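Molybdopterin biosynthesis Mog protein (Mycobacterium tuberculosis, PDB 2G4R) probably takes part in molybdenum cofactor biosynthesis, binding molybdopterin through its alpha/beta domain. Local coordinates at residues D97-S102 and L139-D144; L104-T109 and V135-G140; G115-A120 and L124-P129. All coordinates share one frame; numbering follows the deposited sequence.

How the contacts relate
Followed from the N terminus, the chain first enters contact 1 on helix 93-102, then contact 2 in the loop that follows that helix, and then both strands of contact 3 before reaching helix 132-143. Contact 3 closes the shortest loop, a hairpin nested inside the loops closed by the other two. Contacts 1 and 2 end together on helix 132-143, sharing Leu139 and Gly140: one brings it against helix 93-102, the other against the following loop. Ile99 links the layers, since its CD1 packs on Cys117 and Ile126 of contact 3, while Leu139 meets Leu128. Together they hold two helices on one face of the central mixed sheet and join the loop 104-109 to helix 132-143.

Contact 1: residues D97-S102 and L139-D144; sequences DAIRRS and LGVLAD
Val141 carries the contact, spreading its two methyls over three residues of helix 93-102. CG1, anti to the backbone N (chi1 167°), lies 3.9 Å from Ala98 CB and 4.1 Å from Ile99 CG1. The other branch, CG2, runs against Ser102 CB at 3.4 Å, closer than carbons usually pack, and lies 3.8 Å from Ala98 O. Val141 is thus lodged among residues from successive turns of the facing helix. The polar end of Ser102 is turned back on its own helix: with chi1 at 82°, OG gives a 2.7 Å hydrogen bond to Ile99 O, so it is chiefly CB that meets the valine. On a side of helix 93-102 away from Val141, Arg100 bonds Asp97 and, through NH2, the backbone O of Ser113 and Gly115. The short helical axes come within 9.1 Å and run at 134° to each other, nearer antiparallel than parallel. Two helices of the alpha/beta fold thus pack side by side on one face of the central mixed sheet: Ile99 rests on Ile126 and Leu128 of strand 123-128, while Leu139 and Leu142 pack on Ile67 of strand 65-69 and on Trp31 of helix 24-34.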
loop_
_atom_site.group_PDB
_atom_site.type_symbol
_atom_site.label_atom_id
_atom_site.label_comp_id
_atom_site.label_asym_id
_atom_site.label_seq_id
_atom_site.Cartn_x
_atom_site.Cartn_y
_atom_site.Cartn_z
ATOM N N ASP A 97 15.393 -15.859 -19.689
ATOM C CA ASP A 97 16.765 -16.389 -19.553
ATOM C C ASP A 97 17.785 -15.246 -19.763
ATOM O O ASP A 97 18.662 -15.061 -18.959
ATOM C CB ASP A 97 17.011 -17.552 -20.551
ATOM C CG ASP A 97 16.137 -18.829 -20.268
ATOM O OD1 ASP A 97 15.334 -18.883 -19.295
ATOM O OD2 ASP A 97 16.294 -19.802 -21.044
ATOM N N ALA A 98 17.618 -14.455 -20.822
ATOM C CA ALA A 98 18.565 -13.363 -21.139
ATOM C C ALA A 98 18.554 -12.329 -20.011
ATOM O O ALA A 98 19.595 -11.822 -19.668
ATOM C CB ALA A 98 18.234 -12.700 -22.475
ATOM N N ILE A 99 17.370 -11.979 -19.503
ATOM C CA ILE A 99 17.258 -11.100 -18.317
ATOM C C ILE A 99 18.027 -11.666 -17.106
ATOM O O ILE A 99 18.760 -10.917 -16.453
ATOM C CB ILE A 99 15.792 -10.771 -17.970
ATOM C CG1 ILE A 99 15.167 -9.867 -19.069
ATOM C CG2 ILE A 99 15.668 -10.057 -16.582
ATOM C CD1 ILE A 99 13.615 -9.838 -19.030
ATOM N N ARG A 100 17.887 -12.971 -16.820
ATOM C CA ARG A 100 18.725 -13.628 -15.789
ATOM C C ARG A 100 20.185 -13.506 -16.083
ATOM O O ARG A 100 20.981 -13.107 -15.206
ATOM C CB ARG A 100 18.388 -15.104 -15.574
ATOM C CG ARG A 100 17.237 -15.335 -14.615
ATOM C CD ARG A 100 17.045 -16.866 -14.394
ATOM N NE ARG A 100 16.334 -17.423 -15.512
ATOM C CZ ARG A 100 15.003 -17.366 -15.661
ATOM N NH1 ARG A 100 14.481 -17.904 -16.740
ATOM N NH2 ARG A 100 14.185 -16.783 -14.761
ATOM N N ARG A 101 20.574 -13.797 -17.308
ATOM C CA ARG A 101 22.016 -13.771 -17.631
ATOM C C ARG A 101 22.605 -12.368 -17.645
ATOM O O ARG A 101 23.803 -12.229 -17.559
ATOM C CB ARG A 101 22.286 -14.377 -18.988
ATOM C CG ARG A 101 22.302 -15.866 -18.979
ATOM C CD ARG A 101 22.554 -16.401 -20.356
ATOM N NE ARG A 101 21.302 -16.761 -21.042
ATOM C CZ ARG A 101 20.815 -16.171 -22.134
ATOM N NH1 ARG A 101 21.455 -15.185 -22.753
ATOM N NH2 ARG A 101 19.685 -16.604 -22.641
ATOM N N SER A 102 21.743 -11.354 -17.765
ATOM C CA SER A 102 22.158 -9.957 -17.904
ATOM C C SER A 102 22.909 -9.503 -16.630
ATOM O O SER A 102 23.876 -8.771 -16.710
ATOM C CB SER A 102 20.923 -9.071 -18.188
ATOM O OG SER A 102 20.187 -8.698 -17.001
ATOM N N LEU A 139 16.253 -4.168 -18.101
ATOM C CA LEU A 139 15.703 -3.170 -19.059
ATOM C C LEU A 139 16.658 -2.988 -20.258
ATOM O O LEU A 139 16.224 -2.782 -21.376
ATOM C CB LEU A 139 15.411 -1.839 -18.369
ATOM C CG LEU A 139 14.342 -1.845 -17.290
ATOM C CD1 LEU A 139 14.378 -0.519 -16.538
ATOM C CD2 LEU A 139 12.996 -2.156 -17.915
ATOM N N GLY A 140 17.955 -3.144 -20.014
ATOM C CA GLY A 140 18.943 -3.096 -21.094
ATOM C C GLY A 140 18.761 -4.244 -22.083
ATOM O O GLY A 140 18.905 -4.084 -23.318
ATOM N N VAL A 141 18.428 -5.410 -21.564
ATOM C CA VAL A 141 18.128 -6.555 -22.396
ATOM C C VAL A 141 16.876 -6.270 -23.185
ATOM O O VAL A 141 16.860 -6.445 -24.395
ATOM C CB VAL A 141 17.938 -7.823 -21.563
ATOM C CG1 VAL A 141 17.312 -8.921 -22.397
ATOM C CG2 VAL A 141 19.216 -8.243 -21.027
ATOM N N LEU A 142 15.824 -5.799 -22.496
ATOM C CA LEU A 142 14.549 -5.513 -23.129
ATOM C C LEU A 142 14.684 -4.466 -24.227
ATOM O O LEU A 142 14.001 -4.548 -25.226
ATOM C CB LEU A 142 13.497 -5.030 -22.121
ATOM C CG LEU A 142 12.092 -4.664 -22.636
ATOM C CD1 LEU A 142 11.383 -5.880 -23.230
ATOM C CD2 LEU A 142 11.221 -4.100 -21.511
ATOM N N ALA A 143 15.572 -3.492 -24.042
ATOM C CA ALA A 143 15.736 -2.417 -25.016
ATOM C C ALA A 143 16.172 -2.939 -26.394
ATOM O O ALA A 143 15.807 -2.385 -27.398
ATOM C CB ALA A 143 16.727 -1.331 -24.501
ATOM N N ASP A 144 16.950 -4.005 -26.407
ATOM C CA ASP A 144 17.416 -4.642 -27.638
ATOM C C ASP A 144 16.294 -5.294 -28.471
ATOM O O ASP A 144 16.489 -5.583 -29.671
ATOM C CB ASP A 144 18.393 -5.779 -27.265
ATOM C CG ASP A 144 19.776 -5.298 -26.798
ATOM O OD1 ASP A 144 20.179 -4.141 -27.082
ATOM O OD2 ASP A 144 20.474 -6.152 -26.160
#

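Contact 2: residues L104-T109 and V135-G140; sequences LPKVPT and VRDGLG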
loop_
_atom_site.group_PDB
_atom_site.type_symbol
_atom_site.label_atom_id
_atom_site.label_comp_id
_atom_site.label_asym_id
_atom_site.label_seq_id
_atom_site.Cartn_x
_atom_site.Cartn_y
_atom_site.Cartn_z
ATOM N N LEU A 104 24.365 -11.417 -14.431
ATOM C CA LEU A 104 25.073 -12.549 -13.915
ATOM C C LEU A 104 26.501 -12.208 -13.567
ATOM O O LEU A 104 26.896 -12.399 -12.411
ATOM C CB LEU A 104 25.015 -13.713 -14.902
ATOM C CG LEU A 104 25.208 -15.069 -14.257
ATOM C CD1 LEU A 104 24.302 -15.244 -13.041
ATOM C CD2 LEU A 104 24.916 -16.141 -15.332
ATOM N N PRO A 105 27.256 -11.630 -14.528
ATOM C CA PRO A 105 28.713 -11.577 -14.456
ATOM C C PRO A 105 29.415 -11.953 -13.122
ATOM O O PRO A 105 30.282 -12.839 -13.237
ATOM C CB PRO A 105 29.053 -10.194 -15.040
ATOM C CG PRO A 105 27.647 -9.716 -15.740
ATOM C CD PRO A 105 26.814 -10.960 -15.761
ATOM N N LYS A 106 29.162 -11.414 -11.901
ATOM C CA LYS A 106 28.528 -10.123 -11.456
ATOM C C LYS A 106 27.682 -10.344 -10.179
ATOM O O LYS A 106 28.207 -10.238 -9.065
ATOM C CB LYS A 106 27.710 -9.341 -12.493
ATOM C CG LYS A 106 27.094 -8.022 -11.959
ATOM C CD LYS A 106 27.975 -6.813 -12.303
ATOM C CE LYS A 106 27.211 -5.490 -12.314
ATOM N NZ LYS A 106 26.256 -5.341 -13.463
ATOM N N VAL A 107 26.383 -10.599 -10.344
ATOM C CA VAL A 107 25.508 -11.007 -9.242
ATOM C C VAL A 107 25.149 -12.467 -9.497
ATOM O O VAL A 107 24.133 -12.766 -10.125
ATOM C CB VAL A 107 24.269 -10.102 -9.110
ATOM C CG1 VAL A 107 23.284 -10.623 -8.026
ATOM C CG2 VAL A 107 24.726 -8.691 -8.773
ATOM N N PRO A 108 25.985 -13.390 -8.982
ATOM C CA PRO A 108 25.795 -14.823 -9.241
ATOM C C PRO A 108 24.416 -15.335 -8.852
ATOM O O PRO A 108 23.947 -16.317 -9.411
ATOM C CB PRO A 108 26.861 -15.496 -8.356
ATOM C CG PRO A 108 27.886 -14.417 -8.089
ATOM C CD PRO A 108 27.110 -13.131 -8.053
ATOM N N THR A 109 23.785 -14.695 -7.876
ATOM C CA THR A 109 22.486 -15.141 -7.389
ATOM C C THR A 109 21.338 -14.789 -8.354
ATOM O O THR A 109 20.203 -15.129 -8.097
ATOM C CB THR A 109 22.204 -14.547 -5.997
ATOM O OG1 THR A 109 22.492 -13.141 -6.018
ATOM C CG2 THR A 109 23.067 -15.244 -4.930
ATOM N N VAL A 135 17.094 -4.651 -12.209
ATOM C CA VAL A 135 16.121 -3.916 -13.035
ATOM C C VAL A 135 16.802 -3.190 -14.231
ATOM O O VAL A 135 16.403 -3.370 -15.393
ATOM C CB VAL A 135 15.330 -2.968 -12.139
ATOM C CG1 VAL A 135 14.575 -1.928 -12.906
ATOM C CG2 VAL A 135 14.364 -3.760 -11.201
ATOM N N ARG A 136 17.849 -2.417 -13.964
ATOM C CA ARG A 136 18.538 -1.666 -15.022
ATOM C C ARG A 136 19.149 -2.598 -16.064
ATOM O O ARG A 136 19.055 -2.344 -17.264
ATOM C CB ARG A 136 19.597 -0.701 -14.408
ATOM C CG ARG A 136 19.571 0.715 -14.940
ATOM C CD ARG A 136 20.605 1.654 -14.242
ATOM N NE ARG A 136 20.006 2.657 -13.353
ATOM C CZ ARG A 136 19.992 2.601 -12.027
ATOM N NH1 ARG A 136 20.499 1.543 -11.382
ATOM N NH2 ARG A 136 19.432 3.593 -11.339
ATOM N N ASP A 137 19.802 -3.663 -15.619
ATOM C CA ASP A 137 20.372 -4.712 -16.502
ATOM C C ASP A 137 19.293 -5.396 -17.366
ATOM O O ASP A 137 19.466 -5.604 -18.566
ATOM C CB ASP A 137 21.092 -5.804 -15.692
ATOM C CG ASP A 137 22.471 -5.371 -15.125
ATOM O OD1 ASP A 137 23.078 -4.397 -15.626
ATOM O OD2 ASP A 137 22.951 -6.056 -14.148
ATOM N N GLY A 138 18.185 -5.772 -16.739
ATOM C CA GLY A 138 17.091 -6.404 -17.466
ATOM C C GLY A 138 16.402 -5.450 -18.456
ATOM O O GLY A 138 16.020 -5.873 -19.549
ATOM N N LEU A 139 16.253 -4.168 -18.101
ATOM C CA LEU A 139 15.703 -3.170 -19.059
ATOM C C LEU A 139 16.658 -2.988 -20.258
ATOM O O LEU A 139 16.224 -2.782 -21.376
ATOM C CB LEU A 139 15.411 -1.839 -18.369
ATOM C CG LEU A 139 14.342 -1.845 -17.290
ATOM C CD1 LEU A 139 14.378 -0.519 -16.538
ATOM C CD2 LEU A 139 12.996 -2.156 -17.915
ATOM N N GLY A 140 17.955 -3.144 -20.014
ATOM C CA GLY A 140 18.943 -3.096 -21.094
ATOM C C GLY A 140 18.761 -4.244 -22.083
ATOM O O GLY A 140 18.905 -4.084 -23.318
HETATM O O HOH W 1 25.358 -7.433 -14.959
#
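The carboxylate of Asp137 turns its two oxygens to the ammonium group of Lys106, which lies close to its plane, 3.5 Å from OD2 and 4.0 Å from OD1. A water sits on one side of that carboxylate, well above its plane. The motif is a water-bridged surface salt bridge, joining the loop after helix 93-102 to helix 132-143 in the alpha/beta fold of this probable molybdopterin-binding domain. The direct Lys106 NZ to Asp137 OD2 bond is long and weak as a hydrogen bond, and the water supplies shorter links: it accepts from Lys106 NZ at 2.7 Å and donates to Asp137 OD2 at 2.9 Å. OD2 therefore has two partners, one near the carboxylate plane and one off it. Lysine and aspartate reach out to each other from loop and helix. Asp137 leaves the helix with CG beside its backbone N (chi1 -75°), whereas the lysine chain starts out extended and is kinked at its second and fourth torsions, which brings NZ round. Charge attraction here is probably softened by solvent, since Lys106 is exposed, and its loop, modelled with a cis peptide bond before the lysine, also touches a crystal neighbour. On the inner side of the helix, Val135 and Leu139 pack on Leu128. At the bridging water, the directions to Lys106 NZ and Asp137 OD2 open to about 76°, so the three atoms form a compact triangle.

Contact 3: residues G115-A120 and L124-P129; sequences GVCGVA and LIINLP
Cys117 and Ile126 meet on the same face of the sheet as a non-hydrogen-bonded antiparallel pair, the thiol lying over the branched end of the isoleucine. SG is 3.8 Å from Ile126 CD1 and 3.9 Å from its CG2, so the sulfur touches both methyls. Leu124 points to this same face; its extended first torsion (chi1 169°) swings the branched end across toward strand 117-120, which brings CD1 to 3.4 Å from Gly118 O. Beyond the paired residues, Val116 and Asn127 run alongside one another, with Asn127 CB 3.7 Å from Gly115 CA. Strands 117-120 and 123-128 form a beta hairpin within the mixed sheet, strand 123-128 running parallel to strand 65-69 on its far side. Gly118 and Ile125 make the hydrogen-bonded pair, each backbone N giving a 2.9 Å bond to the other's O. Farther along, Asn127 N bonds to Val116 O, an oxygen that also receives a weak bond from a water donating at 2.6 Å to Asn127 O. Leu95 and Ile99 of helix 93-102 cover Cys117 and Ile126, while Thr84 of helix 80-87 touches Val116 and Ile125 from the opposite layer.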
loop_
_atom_site.group_PDB
_atom_site.type_symbol
_atom_site.label_atom_id
_atom_site.label_comp_id
_atom_site.label_asym_id
_atom_site.label_seq_id
_atom_site.Cartn_x
_atom_site.Cartn_y
_atom_site.Cartn_z
ATOM N N GLY A 115 11.688 -15.200 -12.601
ATOM C CA GLY A 115 10.891 -14.353 -13.458
ATOM C C GLY A 115 10.584 -15.042 -14.777
ATOM O O GLY A 115 11.383 -15.831 -15.300
ATOM N N VAL A 116 9.391 -14.770 -15.246
ATOM C CA VAL A 116 8.979 -15.101 -16.588
ATOM C C VAL A 116 8.669 -13.803 -17.367
ATOM O O VAL A 116 8.610 -12.693 -16.808
ATOM C CB VAL A 116 7.770 -16.055 -16.569
ATOM C CG1 VAL A 116 8.092 -17.309 -15.836
ATOM C CG2 VAL A 116 6.519 -15.369 -15.941
ATOM N N CYS A 117 8.551 -13.960 -18.659
ATOM C CA CYS A 117 8.034 -12.978 -19.569
ATOM C C CYS A 117 7.045 -13.738 -20.440
ATOM O O CYS A 117 7.184 -14.941 -20.622
ATOM C CB CYS A 117 9.106 -12.418 -20.472
ATOM S SG CYS A 117 10.508 -11.546 -19.647
ATOM N N GLY A 118 6.092 -13.034 -21.034
ATOM C CA GLY A 118 5.164 -13.661 -21.975
ATOM C C GLY A 118 4.226 -12.685 -22.593
ATOM O O GLY A 118 4.366 -11.447 -22.419
ATOM N N VAL A 119 3.245 -13.240 -23.306
ATOM C CA VAL A 119 2.156 -12.481 -23.881
ATOM C C VAL A 119 0.825 -12.962 -23.289
ATOM O O VAL A 119 0.610 -14.185 -23.015
ATOM C CB VAL A 119 2.152 -12.566 -25.452
ATOM C CG1 VAL A 119 0.963 -11.842 -26.027
ATOM C CG2 VAL A 119 3.446 -12.041 -26.061
ATOM N N ALA A 120 -0.023 -11.975 -22.995
ATOM C CA ALA A 120 -1.420 -12.169 -22.569
ATOM C C ALA A 120 -2.291 -11.254 -23.432
ATOM O O ALA A 120 -2.194 -10.028 -23.333
ATOM C CB ALA A 120 -1.579 -11.805 -21.106
ATOM N N LEU A 124 2.466 -7.464 -23.616
ATOM C CA LEU A 124 3.698 -8.106 -23.308
ATOM C C LEU A 124 3.942 -7.851 -21.824
ATOM O O LEU A 124 3.826 -6.719 -21.362
ATOM C CB LEU A 124 4.799 -7.561 -24.153
ATOM C CG LEU A 124 6.256 -7.913 -23.826
ATOM C CD1 LEU A 124 6.555 -9.380 -24.103
ATOM C CD2 LEU A 124 7.136 -7.025 -24.667
ATOM N N ILE A 125 4.223 -8.902 -21.094
ATOM C CA ILE A 125 4.529 -8.829 -19.645
ATOM C C ILE A 125 5.954 -9.307 -19.396
ATOM O O ILE A 125 6.319 -10.400 -19.819
ATOM C CB ILE A 125 3.586 -9.699 -18.763
ATOM C CG1 ILE A 125 2.146 -9.484 -19.203
ATOM C CG2 ILE A 125 3.884 -9.485 -17.237
ATOM C CD1 ILE A 125 1.169 -10.007 -18.321
ATOM N N ILE A 126 6.679 -8.505 -18.635
ATOM C CA ILE A 126 8.105 -8.698 -18.270
ATOM C C ILE A 126 8.298 -8.729 -16.747
ATOM O O ILE A 126 8.021 -7.754 -16.071
ATOM C CB ILE A 126 8.938 -7.545 -18.834
ATOM C CG1 ILE A 126 8.625 -7.286 -20.342
ATOM C CG2 ILE A 126 10.437 -7.782 -18.587
ATOM C CD1 ILE A 126 8.969 -8.466 -21.277
ATOM N N ASN A 127 8.747 -9.857 -16.185
ATOM C CA ASN A 127 9.121 -9.879 -14.768
ATOM C C ASN A 127 10.610 -9.500 -14.647
ATOM O O ASN A 127 11.460 -10.078 -15.332
ATOM C CB ASN A 127 8.941 -11.248 -14.095
ATOM C CG ASN A 127 7.479 -11.743 -13.987
ATOM O OD1 ASN A 127 6.491 -10.971 -13.952
ATOM N ND2 ASN A 127 7.367 -13.045 -13.787
ATOM N N LEU A 128 10.894 -8.515 -13.814
ATOM C CA LEU A 128 12.254 -8.132 -13.437
ATOM C C LEU A 128 12.489 -8.372 -11.948
ATOM O O LEU A 128 11.554 -8.373 -11.153
ATOM C CB LEU A 128 12.498 -6.673 -13.695
ATOM C CG LEU A 128 12.391 -6.161 -15.118
ATOM C CD1 LEU A 128 12.606 -4.700 -15.185
ATOM C CD2 LEU A 128 13.361 -6.879 -15.987
ATOM N N PRO A 129 13.780 -8.530 -11.555
ATOM C CA PRO A 129 14.075 -8.734 -10.160
ATOM C C PRO A 129 13.777 -7.491 -9.330
ATOM O O PRO A 129 13.488 -6.436 -9.881
ATOM C CB PRO A 129 15.582 -9.064 -10.167
ATOM C CG PRO A 129 16.106 -8.323 -11.309
ATOM C CD PRO A 129 15.000 -8.520 -12.366
HETATM O O HOH W 2 11.683 -12.377 -16.612
#